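Local structure of PBP5 (Haemophilus influenzae, 3A3J) at residues T38-S43 / G200-H205; T134-P139 / R152-I157; A159-I162 / E168-I171. The protein removes the C-terminal D-alanyl residue from sugar-peptide precursors of the bacterial cell wall, acting as a serine D-alanyl-D-alanine carboxypeptidase. All blocks are in the same frame, centred on the assembly; numbering follows the deposited sequence.

Interaction 1 of 3, residues T38-S43 / G200-H205. With SO4 (sulfate ion), chain B.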
# COMPACT_ATOMS: atom_id res chain seq x y z
N THR A 38 10.93 0.06 -6.27
CA THR A 38 11.57 1.13 -5.43
C THR A 38 10.91 2.47 -5.64
O THR A 38 10.74 3.28 -4.66
CB THR A 38 13.09 1.24 -5.72
OG1 THR A 38 13.70 -0.04 -5.43
CG2 THR A 38 13.72 2.37 -4.81
N LYS A 39 10.54 2.75 -6.91
CA LYS A 39 9.87 4.06 -7.22
C LYS A 39 8.56 4.35 -6.51
O LYS A 39 8.08 5.51 -6.48
CB LYS A 39 9.68 4.24 -8.74
CG LYS A 39 11.08 4.34 -9.41
CD LYS A 39 11.04 4.06 -10.89
CE LYS A 39 12.43 4.31 -11.56
NZ LYS A 39 13.14 3.03 -11.58
N MET A 40 7.90 3.29 -6.04
CA MET A 40 6.70 3.49 -5.19
C MET A 40 7.06 4.26 -3.89
O MET A 40 6.40 5.21 -3.56
CB MET A 40 6.12 2.08 -4.81
CG MET A 40 5.19 1.56 -5.93
SD MET A 40 4.80 -0.15 -5.69
CE MET A 40 4.35 -0.43 -3.94
N MET A 41 8.12 3.85 -3.20
CA MET A 41 8.61 4.61 -2.01
C MET A 41 9.03 6.04 -2.39
O MET A 41 8.60 7.04 -1.79
CB MET A 41 9.75 3.87 -1.29
CG MET A 41 10.15 4.56 0.12
SD MET A 41 8.71 4.95 1.16
CE MET A 41 8.68 3.42 2.00
N THR A 42 9.80 6.15 -3.46
CA THR A 42 10.16 7.51 -3.97
C THR A 42 8.96 8.40 -4.17
O THR A 42 8.93 9.58 -3.78
CB THR A 42 10.99 7.45 -5.31
OG1 THR A 42 12.19 6.68 -5.09
CG2 THR A 42 11.34 8.85 -5.78
N SER A 43 7.93 7.87 -4.85
CA SER A 43 6.68 8.67 -5.03
C SER A 43 5.92 8.90 -3.72
O SER A 43 5.21 9.88 -3.58
CB SER A 43 5.75 7.88 -6.00
OG SER A 43 6.63 7.37 -7.06
N GLY A 200 -3.74 0.28 -10.53
CA GLY A 200 -2.33 0.41 -10.14
C GLY A 200 -1.65 -0.93 -10.26
O GLY A 200 -2.31 -1.92 -10.53
N MET A 201 -0.36 -1.03 -9.98
CA MET A 201 0.42 0.07 -9.40
C MET A 201 1.79 0.28 -10.07
O MET A 201 2.08 1.35 -10.53
CB MET A 201 0.62 -0.23 -7.90
CG MET A 201 1.36 0.77 -7.11
SD MET A 201 0.88 0.68 -5.33
CE MET A 201 -0.82 1.18 -5.33
N LYS A 202 2.63 -0.75 -10.12
CA LYS A 202 3.97 -0.48 -10.56
C LYS A 202 4.66 -1.75 -10.99
O LYS A 202 4.49 -2.75 -10.35
CB LYS A 202 4.74 0.13 -9.35
CG LYS A 202 6.28 0.31 -9.53
CD LYS A 202 6.66 1.36 -10.52
CE LYS A 202 5.88 2.64 -10.50
NZ LYS A 202 6.64 3.51 -11.45
N THR A 203 5.48 -1.67 -12.03
CA THR A 203 6.17 -2.84 -12.58
C THR A 203 7.66 -2.75 -12.37
O THR A 203 8.17 -1.67 -12.10
CB THR A 203 5.98 -2.88 -14.13
OG1 THR A 203 6.38 -1.61 -14.70
CG2 THR A 203 4.51 -3.01 -14.45
N GLY A 204 8.36 -3.87 -12.51
CA GLY A 204 9.81 -3.84 -12.39
C GLY A 204 10.37 -5.15 -12.92
O GLY A 204 9.60 -6.10 -13.21
N HIS A 205 11.69 -5.20 -13.04
CA HIS A 205 12.39 -6.42 -13.47
C HIS A 205 13.81 -6.35 -12.96
O HIS A 205 14.43 -5.27 -12.93
CB HIS A 205 12.33 -6.58 -15.03
CG HIS A 205 12.88 -5.42 -15.80
ND1 HIS A 205 14.23 -5.28 -16.09
CD2 HIS A 205 12.27 -4.32 -16.32
CE1 HIS A 205 14.43 -4.13 -16.71
NE2 HIS A 205 13.26 -3.54 -16.89
S SO4 B . 9.22 -2.82 -16.54
O1 SO4 B . 8.91 -1.68 -15.68
O2 SO4 B . 9.68 -4.04 -15.89
O3 SO4 B . 7.96 -2.99 -17.23
O4 SO4 B . 10.42 -2.54 -17.41
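M40 and K202 meet because K202 sets CG trans to its own N (chi1 172°) and M40 sets CG beside its N (chi1 -84°), and the two chains then run past each other in opposite directions. M40 SD thus touches two successive strand residues, lying 3.7 Å from K202 CB and 3.8 Å from M201 CG. M201, preceded by a cis peptide bond, crosses M40 at about a right angle, and its SD lies 3.9 Å from M40 CE. M201 and K202 both pair with V214, a classic beta bulge, consistent with both side chains pointing to the helix.

Bends at chi2 and chi3 bring K202 NZ to 4.1 Å from K39 CB, and there the amine is hydrogen-bonded to I96 O. K39 NZ turns elsewhere, to S36 OG and H140 O. A sulfate ion, probably from the crystallisation liquor, accepts a bond from T203 OG1 to its O1 (2.7 Å) and another from R238. The contact joins the SxxK helix, with S36, which probably forms the acyl-ester intermediate, and K39, the likely proton acceptor, to the KTG strand with K202, thought to bind substrate: the active-site framework of serine penicillin-binding proteins.

Interaction 2 of 3, residues T134-P139 / R152-I157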
# COMPACT_ATOMS: atom_id res chain seq x y z
N THR A 134 12.72 -4.50 4.19
CA THR A 134 13.02 -3.55 3.19
C THR A 134 14.19 -2.62 3.51
O THR A 134 14.25 -2.08 4.63
CB THR A 134 11.78 -2.70 2.96
OG1 THR A 134 10.73 -3.59 2.59
CG2 THR A 134 12.00 -1.71 1.81
N ASN A 135 15.09 -2.38 2.54
CA ASN A 135 16.07 -1.30 2.71
C ASN A 135 16.44 -0.66 1.37
O ASN A 135 16.81 -1.34 0.44
CB ASN A 135 17.38 -1.83 3.35
CG ASN A 135 18.37 -0.71 3.60
OD1 ASN A 135 18.11 0.14 4.41
ND2 ASN A 135 19.43 -0.65 2.85
N PHE A 136 16.35 0.66 1.28
CA PHE A 136 16.66 1.34 0.02
C PHE A 136 18.04 1.97 0.07
O PHE A 136 18.46 2.53 1.10
CB PHE A 136 15.60 2.39 -0.27
CG PHE A 136 14.22 1.82 -0.43
CD1 PHE A 136 13.92 0.97 -1.50
CD2 PHE A 136 13.24 2.06 0.51
CE1 PHE A 136 12.66 0.42 -1.66
CE2 PHE A 136 11.95 1.47 0.36
CZ PHE A 136 11.67 0.68 -0.71
N THR A 137 18.71 1.94 -1.07
CA THR A 137 19.98 2.65 -1.24
C THR A 137 19.91 3.69 -2.38
O THR A 137 20.86 4.37 -2.57
CB THR A 137 21.11 1.69 -1.58
OG1 THR A 137 20.75 0.96 -2.76
CG2 THR A 137 21.47 0.67 -0.41
N THR A 138 18.78 3.82 -3.11
CA THR A 138 18.69 4.64 -4.31
C THR A 138 17.28 5.10 -4.41
O THR A 138 16.39 4.49 -3.83
CB THR A 138 18.94 3.80 -5.61
OG1 THR A 138 17.91 2.79 -5.75
CG2 THR A 138 20.33 3.14 -5.63
N PRO A 139 17.05 6.16 -5.19
CA PRO A 139 15.64 6.52 -5.41
C PRO A 139 15.01 5.78 -6.64
O PRO A 139 13.78 5.89 -6.86
CB PRO A 139 15.71 8.02 -5.63
CG PRO A 139 17.06 8.25 -6.27
CD PRO A 139 17.98 7.13 -5.83
N ARG A 152 5.37 -8.77 0.85
CA ARG A 152 4.47 -8.19 1.89
C ARG A 152 4.79 -6.73 2.14
O ARG A 152 3.90 -5.89 2.32
CB ARG A 152 4.61 -8.98 3.24
CG ARG A 152 3.54 -8.53 4.30
CD ARG A 152 4.00 -8.70 5.72
NE ARG A 152 4.42 -10.08 5.96
CZ ARG A 152 3.56 -11.00 6.40
NH1 ARG A 152 3.96 -12.25 6.62
NH2 ARG A 152 2.28 -10.64 6.63
N ASP A 153 6.08 -6.39 2.20
CA ASP A 153 6.50 -4.96 2.44
C ASP A 153 6.03 -4.08 1.28
O ASP A 153 5.46 -2.94 1.45
CB ASP A 153 8.01 -4.87 2.63
CG ASP A 153 8.45 -5.36 4.03
OD1 ASP A 153 7.54 -5.77 4.81
OD2 ASP A 153 9.68 -5.31 4.32
N MET A 154 6.15 -4.65 0.08
CA MET A 154 5.62 -3.86 -1.11
C MET A 154 4.10 -3.77 -1.09
O MET A 154 3.52 -2.78 -1.51
CB MET A 154 6.19 -4.45 -2.45
CG MET A 154 7.69 -4.00 -2.69
SD MET A 154 7.56 -2.27 -2.98
CE MET A 154 9.25 -1.83 -2.78
N ALA A 155 3.42 -4.81 -0.59
CA ALA A 155 1.95 -4.63 -0.44
C ALA A 155 1.67 -3.54 0.57
O ALA A 155 0.76 -2.69 0.40
CB ALA A 155 1.23 -6.00 -0.02
N ILE A 156 2.44 -3.53 1.65
CA ILE A 156 2.20 -2.50 2.71
C ILE A 156 2.47 -1.11 2.16
O ILE A 156 1.66 -0.17 2.32
CB ILE A 156 3.02 -2.83 4.02
CG1 ILE A 156 2.47 -4.10 4.68
CG2 ILE A 156 2.94 -1.63 5.00
CD1 ILE A 156 3.42 -4.78 5.63
N ILE A 157 3.53 -1.00 1.37
CA ILE A 157 3.89 0.34 0.77
C ILE A 157 2.82 0.77 -0.17
O ILE A 157 2.37 1.92 -0.17
CB ILE A 157 5.32 0.35 -0.00
CG1 ILE A 157 6.44 0.08 1.00
CG2 ILE A 157 5.48 1.65 -0.77
CD1 ILE A 157 7.79 -0.42 0.46
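T134 and D153 make the polar half of this contact, F136 with M154 and I157 the apolar half; together they pack the loop between helices 115-128 and 151-164 against the start of helix 151-164. The aspartate leaves that helix toward the loop. Its CB already lies 3.0 Å from T134 OG1. CG follows, held beside the backbone N of D153 (chi1 -76°), and with chi2 near zero the carboxylate carries OD2 to the threonine. There OD2 accepts a hydrogen bond of 2.7 Å from T134 OG1; the hydroxyl meets OD2 on the anti side of the carboxylate, 19° out of its plane. The same OD2 also accepts the backbone N-H of N133. The T134 hydroxyl has a second partner in S149 OG, so it links the carboxylate to the segment leading into the helix.

Further along the loop, F136 reaches inward from the opposite direction to the helix side chains. Its leading atom CZ comes 4.1 Å from M154 CE and 4.2 Å from I157 CD1. Both methyls lie at the edge of the ring, near its plane. M122 and V126 of helix 115-128, and T38 and M41 of helix 38-51, also pack on this phenyl ring, while M40 touches both M154 and I157.

The contact thus combines one directional attachment with a less specific apolar one: a buried carboxylate oxygen gripped by a hydroxyl and a backbone amide, which would probably stabilise its negative charge, beside a phenyl ring in van der Waals contact with two methyl groups.

Interaction 3 of 3, residues A159-I162 / E168-I171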
# COMPACT_ATOMS: atom_id res chain seq x y z
N ALA A 159 -0.29 -0.04 -0.13
CA ALA A 159 -1.56 0.41 0.61
C ALA A 159 -1.47 1.81 1.15
O ALA A 159 -2.46 2.60 1.19
CB ALA A 159 -1.88 -0.59 1.76
N HIS A 160 -0.25 2.18 1.58
CA HIS A 160 -0.02 3.54 2.14
C HIS A 160 -0.13 4.58 1.08
O HIS A 160 -0.65 5.65 1.31
CB HIS A 160 1.38 3.64 2.76
CG HIS A 160 1.40 3.26 4.21
ND1 HIS A 160 0.80 4.03 5.19
CD2 HIS A 160 1.90 2.17 4.85
CE1 HIS A 160 0.99 3.46 6.37
NE2 HIS A 160 1.62 2.31 6.20
N ILE A 161 0.41 4.30 -0.12
CA ILE A 161 0.11 5.23 -1.21
C ILE A 161 -1.38 5.38 -1.48
O ILE A 161 -1.91 6.49 -1.63
CB ILE A 161 0.79 4.72 -2.59
CG1 ILE A 161 2.35 4.70 -2.47
CG2 ILE A 161 0.30 5.57 -3.75
CD1 ILE A 161 3.05 3.68 -3.36
N ILE A 162 -2.07 4.25 -1.63
CA ILE A 162 -3.50 4.36 -1.90
C ILE A 162 -4.21 5.07 -0.75
O ILE A 162 -5.04 5.95 -0.95
CB ILE A 162 -4.11 2.93 -2.11
CG1 ILE A 162 -3.47 2.32 -3.40
CG2 ILE A 162 -5.68 3.03 -2.16
CD1 ILE A 162 -3.55 0.80 -3.49
N GLU A 168 -2.45 11.50 -5.50
CA GLU A 168 -1.30 11.00 -6.23
C GLU A 168 -1.64 9.63 -6.87
O GLU A 168 -1.30 9.40 -8.02
CB GLU A 168 -0.04 10.95 -5.33
CG GLU A 168 1.27 10.30 -5.94
CD GLU A 168 2.60 11.09 -5.61
OE1 GLU A 168 2.47 12.20 -5.07
OE2 GLU A 168 3.76 10.64 -5.89
N TYR A 169 -2.34 8.73 -6.15
CA TYR A 169 -2.56 7.36 -6.63
C TYR A 169 -3.30 7.30 -8.00
O TYR A 169 -3.12 6.37 -8.79
CB TYR A 169 -3.30 6.53 -5.57
CG TYR A 169 -3.56 5.15 -6.09
CD1 TYR A 169 -2.49 4.28 -6.30
CD2 TYR A 169 -4.86 4.71 -6.43
CE1 TYR A 169 -2.69 3.04 -6.82
CE2 TYR A 169 -5.09 3.41 -6.92
CZ TYR A 169 -3.97 2.60 -7.12
OH TYR A 169 -4.10 1.32 -7.62
N LYS A 170 -4.11 8.32 -8.27
CA LYS A 170 -4.82 8.43 -9.50
C LYS A 170 -3.87 8.46 -10.70
O LYS A 170 -4.23 8.04 -11.78
CB LYS A 170 -5.67 9.70 -9.49
CG LYS A 170 -6.88 9.57 -8.58
CD LYS A 170 -7.67 10.84 -8.68
CE LYS A 170 -8.70 10.89 -7.59
NZ LYS A 170 -9.29 12.24 -7.65
N ILE A 171 -2.65 8.92 -10.48
CA ILE A 171 -1.73 9.08 -11.55
C ILE A 171 -1.28 7.69 -12.03
O ILE A 171 -0.90 7.51 -13.17
CB ILE A 171 -0.51 9.98 -11.13
CG1 ILE A 171 -1.02 11.39 -10.78
CG2 ILE A 171 0.58 10.02 -12.29
CD1 ILE A 171 0.10 12.34 -10.11
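I162 lays its CG1 over the ring of Y169, 3.6 Å from the centroid of that ring and only 12° off its normal, a CH-pi contact centred on one face. It packs the C-terminal part of helix 151-164 against the short helix 166-169 that follows. The tyrosine extends CG trans to its backbone N (chi1 178°), which sends the ring alongside I162 so that the two side chains point the same way. In I162, CG1 stands beside the backbone N (chi1 -64°) and the chain continues extended. CD1 therefore travels on toward the phenolic end, reaching Y169 CZ at 4.1 Å.

I161 shares the same first torsion but crosses the tyrosine at about a right angle. Its CG2 branch does the touching, 4.0 Å from Y169 CD1 and 4.1 Å from Y169 CB, at the root of the ring. Past the isoleucines, Y169 OH is hydrogen-bonded to D199 OD1, while the ring of Y172 meets that of Y169. I161 itself packs on M40 of helix 38-51, and I162 on I226 of strand 224-232.

The interactions between the two segments are dispersive, with a CH-pi component; the polar bond to D199 probably helps to fix the far end of the tyrosine, and the isoleucines support its ring and base.

In the fold
All three contacts lie in the D-alanyl-D-alanine carboxypeptidase region, and interactions 2 and 3 are nested in the long loop closed by interaction 1, following one another along helix 151-164. Their centres stand about 15 Å apart, while that of interaction 1 lies about 9 Å from the former and about 11 Å from the latter. Helix 38-51 touches interaction 2 through T42 OG1, probably hydrogen-bonded to P139 O, and interaction 3 through S43, which packs on E168; M201 of edge strand 197-206 packs on I162. Helix 151-164 thus lies against both the helix bearing K39 and the five-stranded antiparallel sheet, tying the helical part of the enzyme to its sheet close to, but not touching, the likely catalytic residues.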